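Local coordinates for muscarinic toxin-like protein 3 homolog (Ophiophagus hannah, PDB 3HH7) that probably blocks nicotinic acetylcholine receptors as a homodimeric three-finger neurotoxin of king cobra venom, at residues 1-9 with 35-43; 22-30 with 53-64. All coordinates share one frame; numbering follows the deposited sequence.

Contact 1: residues 1-9 with 35-43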
loop_
_atom_site.group_PDB
_atom_site.type_symbol
_atom_site.label_atom_id
_atom_site.label_comp_id
_atom_site.label_asym_id
_atom_site.label_seq_id
_atom_site.Cartn_x
_atom_site.Cartn_y
_atom_site.Cartn_z
ATOM N N THR A 1 8.461 10.926 -12.164
ATOM C CA THR A 1 8.469 9.962 -11.017
ATOM C C THR A 1 9.754 9.141 -10.992
ATOM O O THR A 1 10.118 8.523 -11.984
ATOM C CB THR A 1 7.257 9.010 -11.095
ATOM O OG1 THR A 1 6.067 9.773 -11.307
ATOM C CG2 THR A 1 7.115 8.221 -9.814
ATOM N N LYS A 2 10.429 9.153 -9.847
ATOM C CA LYS A 2 11.613 8.330 -9.590
ATOM C C LYS A 2 11.326 7.440 -8.383
ATOM O O LYS A 2 10.954 7.923 -7.301
ATOM C CB LYS A 2 12.843 9.218 -9.325
ATOM C CG LYS A 2 14.074 8.496 -8.779
ATOM C CD LYS A 2 15.313 9.396 -8.821
ATOM C CE LYS A 2 15.109 10.672 -8.032
ATOM N NZ LYS A 2 16.366 11.489 -7.965
ATOM N N CYS A 3 11.480 6.131 -8.580
ATOM C CA CYS A 3 11.161 5.155 -7.550
ATOM C C CYS A 3 12.376 4.314 -7.241
ATOM O O CYS A 3 13.176 4.025 -8.131
ATOM C CB CYS A 3 10.080 4.209 -8.069
ATOM S SG CYS A 3 8.551 4.990 -8.542
ATOM N N TYR A 4 12.483 3.858 -5.995
ATOM C CA TYR A 4 13.413 2.776 -5.703
ATOM C C TYR A 4 12.999 1.530 -6.476
ATOM O O TYR A 4 11.803 1.290 -6.679
ATOM C CB TYR A 4 13.437 2.457 -4.217
ATOM C CG TYR A 4 14.089 3.529 -3.386
ATOM C CD1 TYR A 4 15.472 3.686 -3.390
ATOM C CD2 TYR A 4 13.326 4.383 -2.600
ATOM C CE1 TYR A 4 16.080 4.673 -2.618
ATOM C CE2 TYR A 4 13.922 5.373 -1.842
ATOM C CZ TYR A 4 15.298 5.511 -1.857
ATOM O OH TYR A 4 15.877 6.495 -1.083
ATOM N N ASN A 5 13.979 0.739 -6.910
ATOM C CA ASN A 5 13.655 -0.523 -7.576
ATOM C C ASN A 5 14.488 -1.711 -7.136
ATOM O O ASN A 5 14.417 -2.783 -7.748
ATOM C CB ASN A 5 13.660 -0.363 -9.108
ATOM C CG ASN A 5 15.042 -0.118 -9.671
ATOM O OD1 ASN A 5 15.940 0.324 -8.959
ATOM N ND2 ASN A 5 15.219 -0.389 -10.964
ATOM N N HIS A 6 15.252 -1.529 -6.062
ATOM C CA HIS A 6 16.075 -2.615 -5.535
ATOM C C HIS A 6 15.241 -3.659 -4.799
ATOM O O HIS A 6 14.227 -3.344 -4.163
ATOM C CB HIS A 6 17.205 -2.082 -4.644
ATOM C CG HIS A 6 16.736 -1.330 -3.444
ATOM N ND1 HIS A 6 16.071 -0.125 -3.541
ATOM C CD2 HIS A 6 16.869 -1.584 -2.120
ATOM C CE1 HIS A 6 15.788 0.312 -2.327
ATOM N NE2 HIS A 6 16.266 -0.549 -1.448
ATOM N N GLN A 7 15.669 -4.911 -4.922
ATOM C CA GLN A 7 15.025 -6.028 -4.247
ATOM C C GLN A 7 15.526 -6.222 -2.828
ATOM O O GLN A 7 16.728 -6.194 -2.571
ATOM C CB GLN A 7 15.382 -7.355 -4.936
ATOM C CG GLN A 7 14.948 -7.482 -6.375
ATOM C CD GLN A 7 15.827 -8.455 -7.121
ATOM O OE1 GLN A 7 17.002 -8.182 -7.359
ATOM N NE2 GLN A 7 15.272 -9.601 -7.485
ATOM N N SER A 8 14.588 -6.500 -1.927
ATOM C CA SER A 8 14.904 -6.910 -0.565
ATOM C C SER A 8 15.977 -6.043 0.072
ATOM O O SER A 8 15.802 -4.833 0.221
ATOM C CB SER A 8 15.335 -8.379 -0.537
ATOM O OG SER A 8 14.348 -9.210 -1.122
ATOM N N THR A 9 17.089 -6.663 0.455
ATOM C CA THR A 9 18.147 -5.918 1.161
ATOM C C THR A 9 19.370 -5.556 0.301
ATOM O O THR A 9 20.418 -5.170 0.822
ATOM C CB THR A 9 18.639 -6.672 2.428
ATOM O OG1 THR A 9 19.201 -7.933 2.043
ATOM C CG2 THR A 9 17.488 -6.888 3.410
ATOM N N GLY A 35 11.532 -13.972 3.677
ATOM C CA GLY A 35 10.955 -12.675 3.359
ATOM C C GLY A 35 11.615 -12.069 2.140
ATOM O O GLY A 35 12.849 -12.123 1.988
ATOM N N ARG A 36 10.798 -11.492 1.264
ATOM C CA ARG A 36 11.320 -10.810 0.093
ATOM C C ARG A 36 10.585 -9.513 -0.124
ATOM O O ARG A 36 9.422 -9.389 0.274
ATOM C CB ARG A 36 11.215 -11.707 -1.120
ATOM C CG ARG A 36 12.094 -12.940 -0.970
ATOM C CD ARG A 36 12.096 -13.756 -2.208
ATOM N NE ARG A 36 12.882 -13.145 -3.263
ATOM C CZ ARG A 36 12.716 -13.408 -4.557
ATOM N NH1 ARG A 36 11.774 -14.261 -4.957
ATOM N NH2 ARG A 36 13.487 -12.811 -5.451
ATOM N N ILE A 37 11.280 -8.544 -0.712
ATOM C CA ILE A 37 10.699 -7.237 -1.012
ATOM C C ILE A 37 10.969 -6.918 -2.466
ATOM O O ILE A 37 12.083 -7.119 -2.948
ATOM C CB ILE A 37 11.245 -6.090 -0.101
ATOM C CG1 ILE A 37 10.968 -6.389 1.372
ATOM C CG2 ILE A 37 10.566 -4.753 -0.433
ATOM C CD1 ILE A 37 11.586 -5.370 2.311
ATOM N N GLU A 38 9.926 -6.491 -3.170
ATOM C CA GLU A 38 10.062 -5.963 -4.521
ATOM C C GLU A 38 9.691 -4.485 -4.519
ATOM O O GLU A 38 8.737 -4.077 -3.838
ATOM C CB GLU A 38 9.143 -6.725 -5.461
ATOM C CG GLU A 38 9.326 -6.438 -6.942
ATOM C CD GLU A 38 8.416 -7.307 -7.785
ATOM O OE1 GLU A 38 8.679 -8.525 -7.875
ATOM O OE2 GLU A 38 7.423 -6.790 -8.339
ATOM N N ARG A 39 10.446 -3.678 -5.269
ATOM C CA ARG A 39 10.178 -2.251 -5.385
ATOM C C ARG A 39 10.252 -1.827 -6.840
ATOM O O ARG A 39 11.037 -2.370 -7.620
ATOM C CB ARG A 39 11.240 -1.458 -4.635
ATOM C CG ARG A 39 11.316 -1.733 -3.151
ATOM C CD ARG A 39 12.416 -0.874 -2.574
ATOM N NE ARG A 39 12.610 -1.030 -1.131
ATOM C CZ ARG A 39 13.328 -1.991 -0.551
ATOM N NH1 ARG A 39 13.902 -2.959 -1.276
ATOM N NH2 ARG A 39 13.448 -2.004 0.767
ATOM N N GLY A 40 9.475 -0.821 -7.211
ATOM C CA GLY A 40 9.630 -0.249 -8.529
ATOM C C GLY A 40 8.549 0.716 -8.985
ATOM O O GLY A 40 7.700 1.142 -8.208
ATOM N N CYS A 41 8.636 1.091 -10.255
ATOM C CA CYS A 41 7.594 1.841 -10.947
ATOM C C CYS A 41 6.445 0.937 -11.329
ATOM O O CYS A 41 6.643 -0.238 -11.670
ATOM C CB CYS A 41 8.156 2.444 -12.237
ATOM S SG CYS A 41 9.373 3.704 -12.001
ATOM N N THR A 42 5.241 1.497 -11.301
ATOM C CA THR A 42 4.058 0.771 -11.760
ATOM C C THR A 42 2.940 1.733 -12.134
ATOM O O THR A 42 2.923 2.874 -11.666
ATOM C CB THR A 42 3.554 -0.227 -10.689
ATOM O OG1 THR A 42 2.511 -1.056 -11.234
ATOM C CG2 THR A 42 3.046 0.518 -9.434
ATOM N N PHE A 43 2.021 1.272 -12.980
ATOM C CA PHE A 43 0.809 2.035 -13.279
ATOM C C PHE A 43 -0.435 1.468 -12.575
ATOM O O PHE A 43 -1.541 2.039 -12.649
ATOM C CB PHE A 43 0.588 2.163 -14.806
ATOM C CG PHE A 43 0.468 0.848 -15.537
ATOM C CD1 PHE A 43 -0.711 0.107 -15.488
ATOM C CD2 PHE A 43 1.521 0.379 -16.325
ATOM C CE1 PHE A 43 -0.828 -1.099 -16.181
ATOM C CE2 PHE A 43 1.412 -0.829 -17.031
ATOM C CZ PHE A 43 0.239 -1.565 -16.953
HETATM O O HOH W 1 12.743 -4.912 -6.668
HETATM O O HOH W 2 14.762 -3.509 2.954
#
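R39 lays its guanidinium flat against one face of the H6 imidazole, the two centres 3.9 Å apart and the planes only 7° from parallel. This is where the first finger of the three-finger fold rests on strand 35-42 of the second. The arginine chain runs extended from CG to NE, and its CD adds a CH-pi contact over the same imidazole face, while CG2 of I37 covers the other side of the guanidinium. R39 NH1 donates hydrogen bonds to two carbonyls close to the guanidinium plane, H6 O at 2.9 Å and S8 O at 3.1 Å. The stack fixes the height of the group and these bonds its rotation, although NH1 sits well above the carbonyl plane of H6. NE is taken by Q65 O of the C-terminus, so one arginine ties the first finger, the second and the chain end together. Further along, S8 and I37 grip each other twice, S8 N giving to I37 O at 2.8 Å and I37 N to S8 OG at 3.2 Å. The serine hydroxyl is brought there by turning back beside its own N (chi1 -55°). At the other end, on strand 2-4, the sulfurs of C3 and C41, each bonded to a different cysteine (C24 and C17), pack with SG atoms 3.8 Å apart.

Contact 2: residues 22-30 with 53-64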
loop_
_atom_site.group_PDB
_atom_site.type_symbol
_atom_site.label_atom_id
_atom_site.label_comp_id
_atom_site.label_asym_id
_atom_site.label_seq_id
_atom_site.Cartn_x
_atom_site.Cartn_y
_atom_site.Cartn_z
ATOM N N TYR A 22 2.325 6.800 -13.815
ATOM C CA TYR A 22 3.176 5.932 -13.001
ATOM C C TYR A 22 3.426 6.443 -11.607
ATOM O O TYR A 22 3.628 7.633 -11.369
ATOM C CB TYR A 22 4.530 5.707 -13.672
ATOM C CG TYR A 22 4.495 4.693 -14.772
ATOM C CD1 TYR A 22 4.905 3.380 -14.550
ATOM C CD2 TYR A 22 4.042 5.039 -16.042
ATOM C CE1 TYR A 22 4.872 2.440 -15.561
ATOM C CE2 TYR A 22 4.004 4.106 -17.063
ATOM C CZ TYR A 22 4.420 2.814 -16.821
ATOM O OH TYR A 22 4.379 1.899 -17.837
ATOM N N PHE A 23 3.447 5.495 -10.684
ATOM C CA PHE A 23 3.788 5.758 -9.297
ATOM C C PHE A 23 4.707 4.643 -8.816
ATOM O O PHE A 23 5.124 3.789 -9.612
ATOM C CB PHE A 23 2.518 5.876 -8.448
ATOM C CG PHE A 23 1.489 4.793 -8.713
ATOM C CD1 PHE A 23 0.517 4.960 -9.702
ATOM C CD2 PHE A 23 1.460 3.636 -7.939
ATOM C CE1 PHE A 23 -0.450 3.991 -9.923
ATOM C CE2 PHE A 23 0.495 2.659 -8.167
ATOM C CZ PHE A 23 -0.461 2.837 -9.162
ATOM N N CYS A 24 5.046 4.670 -7.536
ATOM C CA CYS A 24 5.967 3.681 -6.970
ATOM C C CYS A 24 5.236 2.635 -6.151
ATOM O O CYS A 24 4.156 2.895 -5.583
ATOM C CB CYS A 24 6.984 4.363 -6.057
ATOM S SG CYS A 24 7.852 5.755 -6.804
ATOM N N TYR A 25 5.843 1.459 -6.046
ATOM C CA TYR A 25 5.345 0.470 -5.099
ATOM C C TYR A 25 6.465 -0.217 -4.334
ATOM O O TYR A 25 7.630 -0.275 -4.776
ATOM C CB TYR A 25 4.470 -0.586 -5.785
ATOM C CG TYR A 25 5.260 -1.588 -6.601
ATOM C CD1 TYR A 25 5.585 -2.832 -6.068
ATOM C CD2 TYR A 25 5.692 -1.279 -7.888
ATOM C CE1 TYR A 25 6.321 -3.758 -6.808
ATOM C CE2 TYR A 25 6.428 -2.179 -8.644
ATOM C CZ TYR A 25 6.742 -3.416 -8.104
ATOM O OH TYR A 25 7.484 -4.291 -8.876
ATOM N N LYS A 26 6.071 -0.754 -3.193
ATOM C CA LYS A 26 6.887 -1.644 -2.387
ATOM C C LYS A 26 5.982 -2.797 -1.958
ATOM O O LYS A 26 4.912 -2.580 -1.407
ATOM C CB LYS A 26 7.455 -0.917 -1.163
ATOM C CG LYS A 26 8.391 -1.743 -0.326
ATOM C CD LYS A 26 8.867 -0.932 0.850
ATOM C CE LYS A 26 10.003 -1.621 1.555
ATOM N NZ LYS A 26 10.314 -0.882 2.830
ATOM N N SER A 27 6.419 -4.015 -2.240
ATOM C CA SER A 27 5.646 -5.215 -1.950
ATOM C C SER A 27 6.504 -6.169 -1.134
ATOM O O SER A 27 7.590 -6.538 -1.574
ATOM C CB SER A 27 5.236 -5.867 -3.271
ATOM O OG SER A 27 4.538 -7.074 -3.057
ATOM N N SER A 28 6.031 -6.550 0.051
ATOM C CA SER A 28 6.750 -7.451 0.948
ATOM C C SER A 28 5.949 -8.734 1.073
ATOM O O SER A 28 4.747 -8.691 1.381
ATOM C CB SER A 28 6.904 -6.805 2.326
ATOM O OG SER A 28 7.359 -7.743 3.274
ATOM N N TRP A 29 6.583 -9.872 0.816
ATOM C CA TRP A 29 5.885 -11.149 0.939
ATOM C C TRP A 29 6.801 -12.249 1.487
ATOM O O TRP A 29 8.002 -12.040 1.697
ATOM C CB TRP A 29 5.258 -11.566 -0.398
ATOM C CG TRP A 29 6.253 -12.060 -1.409
ATOM C CD1 TRP A 29 6.532 -13.366 -1.711
ATOM C CD2 TRP A 29 7.075 -11.265 -2.273
ATOM N NE1 TRP A 29 7.494 -13.431 -2.690
ATOM C CE2 TRP A 29 7.845 -12.162 -3.056
ATOM C CE3 TRP A 29 7.249 -9.889 -2.453
ATOM C CZ2 TRP A 29 8.777 -11.723 -4.005
ATOM C CZ3 TRP A 29 8.180 -9.451 -3.403
ATOM C CH2 TRP A 29 8.928 -10.370 -4.164
ATOM N N ILE A 30 6.220 -13.404 1.770
ATOM C CA ILE A 30 6.999 -14.546 2.253
ATOM C C ILE A 30 6.948 -15.631 1.194
ATOM O O ILE A 30 5.862 -16.022 0.764
ATOM C CB ILE A 30 6.433 -15.092 3.598
ATOM C CG1 ILE A 30 6.493 -14.027 4.694
ATOM C CG2 ILE A 30 7.173 -16.368 4.031
ATOM C CD1 ILE A 30 5.359 -14.144 5.719
ATOM N N LYS A 53 2.824 -9.747 2.959
ATOM C CA LYS A 53 2.791 -9.037 4.247
ATOM C C LYS A 53 2.142 -7.665 4.046
ATOM O O LYS A 53 1.214 -7.282 4.771
ATOM C CB LYS A 53 4.196 -8.890 4.838
ATOM C CG LYS A 53 4.798 -10.202 5.371
ATOM C CD LYS A 53 5.678 -9.922 6.596
ATOM C CE LYS A 53 6.805 -10.948 6.828
ATOM N NZ LYS A 53 8.144 -10.578 6.201
ATOM N N TYR A 54 2.627 -6.924 3.053
ATOM C CA TYR A 54 2.021 -5.645 2.712
ATOM C C TYR A 54 2.336 -5.253 1.290
ATOM O O TYR A 54 3.272 -5.779 0.675
ATOM C CB TYR A 54 2.457 -4.525 3.703
ATOM C CG TYR A 54 3.920 -4.156 3.633
ATOM C CD1 TYR A 54 4.407 -3.344 2.614
ATOM C CD2 TYR A 54 4.808 -4.606 4.602
ATOM C CE1 TYR A 54 5.764 -3.002 2.531
ATOM C CE2 TYR A 54 6.159 -4.261 4.551
ATOM C CZ TYR A 54 6.625 -3.459 3.515
ATOM O OH TYR A 54 7.966 -3.144 3.442
ATOM N N VAL A 55 1.508 -4.345 0.775
ATOM C CA VAL A 55 1.770 -3.634 -0.460
ATOM C C VAL A 55 1.594 -2.145 -0.141
ATOM O O VAL A 55 0.634 -1.750 0.537
ATOM C CB VAL A 55 0.775 -4.022 -1.587
ATOM C CG1 VAL A 55 0.928 -3.084 -2.787
ATOM C CG2 VAL A 55 1.037 -5.439 -2.067
ATOM N N TYR A 56 2.527 -1.333 -0.623
ATOM C CA TYR A 56 2.464 0.104 -0.443
ATOM C C TYR A 56 2.673 0.778 -1.776
ATOM O O TYR A 56 3.655 0.474 -2.474
ATOM C CB TYR A 56 3.547 0.552 0.551
ATOM C CG TYR A 56 3.575 2.042 0.821
ATOM C CD1 TYR A 56 2.443 2.717 1.285
ATOM C CD2 TYR A 56 4.741 2.761 0.634
ATOM C CE1 TYR A 56 2.474 4.097 1.544
ATOM C CE2 TYR A 56 4.791 4.122 0.886
ATOM C CZ TYR A 56 3.666 4.780 1.352
ATOM O OH TYR A 56 3.754 6.141 1.597
ATOM N N CYS A 57 1.748 1.666 -2.141
ATOM C CA CYS A 57 1.776 2.375 -3.417
ATOM C C CYS A 57 1.733 3.856 -3.120
ATOM O O CYS A 57 0.886 4.299 -2.365
ATOM C CB CYS A 57 0.589 1.973 -4.311
ATOM S SG CYS A 57 0.675 0.237 -4.773
ATOM N N CYS A 58 2.657 4.608 -3.707
ATOM C CA CYS A 58 2.844 5.999 -3.340
ATOM C C CYS A 58 3.385 6.787 -4.527
ATOM O O CYS A 58 3.990 6.217 -5.446
ATOM C CB CYS A 58 3.764 6.080 -2.119
ATOM S SG CYS A 58 5.396 5.348 -2.374
ATOM N N ARG A 59 3.151 8.103 -4.508
ATOM C CA ARG A 59 3.472 8.954 -5.660
ATOM C C ARG A 59 4.767 9.773 -5.579
ATOM O O ARG A 59 5.349 10.085 -6.613
ATOM C CB ARG A 59 2.308 9.904 -5.964
ATOM C CG ARG A 59 1.072 9.203 -6.433
ATOM C CD ARG A 59 0.156 10.164 -7.140
ATOM N NE ARG A 59 -1.041 9.459 -7.571
ATOM C CZ ARG A 59 -1.148 8.791 -8.715
ATOM N NH1 ARG A 59 -0.132 8.737 -9.565
ATOM N NH2 ARG A 59 -2.286 8.167 -9.006
ATOM N N ARG A 60 5.211 10.125 -4.381
ATOM C CA ARG A 60 6.347 11.053 -4.283
ATOM C C ARG A 60 7.659 10.353 -4.663
ATOM O O ARG A 60 7.807 9.147 -4.463
ATOM C CB ARG A 60 6.423 11.656 -2.884
ATOM C CG ARG A 60 5.154 12.418 -2.477
ATOM C CD ARG A 60 4.929 13.706 -3.283
ATOM N NE ARG A 60 6.030 14.646 -3.089
ATOM C CZ ARG A 60 6.126 15.468 -2.044
ATOM N NH1 ARG A 60 5.189 15.474 -1.101
ATOM N NH2 ARG A 60 7.182 16.265 -1.930
ATOM N N ASP A 61 8.603 11.099 -5.235
ATOM C CA ASP A 61 9.899 10.527 -5.566
ATOM C C ASP A 61 10.538 9.879 -4.348
ATOM O O ASP A 61 10.552 10.467 -3.266
ATOM C CB ASP A 61 10.833 11.599 -6.122
ATOM C CG ASP A 61 10.603 11.868 -7.594
ATOM O OD1 ASP A 61 9.577 11.413 -8.147
ATOM O OD2 ASP A 61 11.452 12.556 -8.181
ATOM N N LYS A 62 11.040 8.652 -4.531
ATOM C CA LYS A 62 11.705 7.904 -3.461
ATOM C C LYS A 62 10.798 7.618 -2.270
ATOM O O LYS A 62 11.257 7.449 -1.150
ATOM C CB LYS A 62 13.001 8.611 -3.023
ATOM C CG LYS A 62 14.081 8.537 -4.082
ATOM C CD LYS A 62 15.377 9.155 -3.576
ATOM C CE LYS A 62 16.541 8.745 -4.463
ATOM N NZ LYS A 62 16.966 7.347 -4.192
ATOM N N CYS A 63 9.493 7.545 -2.516
ATOM C CA CYS A 63 8.546 7.321 -1.427
ATOM C C CYS A 63 8.503 5.860 -0.953
ATOM O O CYS A 63 7.975 5.551 0.133
ATOM C CB CYS A 63 7.142 7.785 -1.835
ATOM S SG CYS A 63 6.416 6.885 -3.247
ATOM N N ASN A 64 9.033 4.965 -1.790
ATOM C CA ASN A 64 8.904 3.514 -1.582
ATOM C C ASN A 64 10.169 2.818 -1.049
ATOM O O ASN A 64 10.450 1.674 -1.408
ATOM C CB ASN A 64 8.467 2.845 -2.896
ATOM C CG ASN A 64 9.539 2.917 -3.980
ATOM O OD1 ASN A 64 10.330 3.869 -4.033
ATOM N ND2 ASN A 64 9.569 1.907 -4.855
HETATM O O HOH W 3 3.924 9.392 -9.030
HETATM O O HOH W 4 8.945 -9.912 3.570
#
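Strands 23-30 and 54-58 run antiparallel, 169° between their directions and 4.7 Å apart at closest approach, with hydrogen-bonded pairs at C24-C58, K26-Y56 and S28-Y54. The regular pairing ends in a classic beta bulge: S28 O accepts from both K53 N, at 2.7 Å, and Y54 N, at 3.2 Å. Y54 turns its ring back over the neighbouring strand, CG lying between its backbone N and carbonyl carbon (chi1 67°), and S28 CB sits over one face of it, 3.6 Å from the centroid, as a CH-pi contact. K26 stretches fully extended across the tyrosine, bringing its CE to 3.2 Å from Y54 OH, before its ammonium reaches a salt bridge with the terminal carboxylate of Q65. At the bulge K53 crosses I30 at about a right angle, methylene against methyl, and its NZ shares a water with S28 OG and W29 O.

Beyond the strand the chain doubles back through a type II turn from R60 to C63, within the loop that the C58-C63 disulfide closes, and C24 CB packs against C63 SG and the amide of N64. That amide is held from two directions: N64 ND2 gives a nearly straight hydrogen bond (175°) to Y25 O, approaching from above the carbonyl plane at 2.9 Å, while N64 OD1 accepts from Y4 N. On the face carrying Y25 and C57, F23 brings CE2 to 3.9 Å from C57 CB, and the C57 sulfur lies at the edge of its ring. R59 runs past F23 to hydrogen-bond, through NH2 and NE, the carbonyls of T49 and G52 of the second subunit, whose own strand pairs with 54-58. Antiparallel strands pinned by a disulfide-rich core are the signature of the three-finger toxin fold, whose sheet here runs on across the dimer interface.

Contacts 1 and 2 illustrate how a small toxin with no helix is held together: their centres lie only about 7 Å apart, and their segments alternate along the chain. Strand 23-31 is the middle strand of the sheet, so strand 35-42 of contact 1 flanks one side of it and strand 54-58 of contact 2 the other. The disulfide from C3 SG to C24 SG, 2.0 Å long, joins the two contacts covalently, and E38 OE2 and Y25 OH, 2.6 Å apart, probably form a hydrogen bond between neighbouring strands. Contact 1 seats the first finger within one subunit, whereas contact 2 extends to the second subunit.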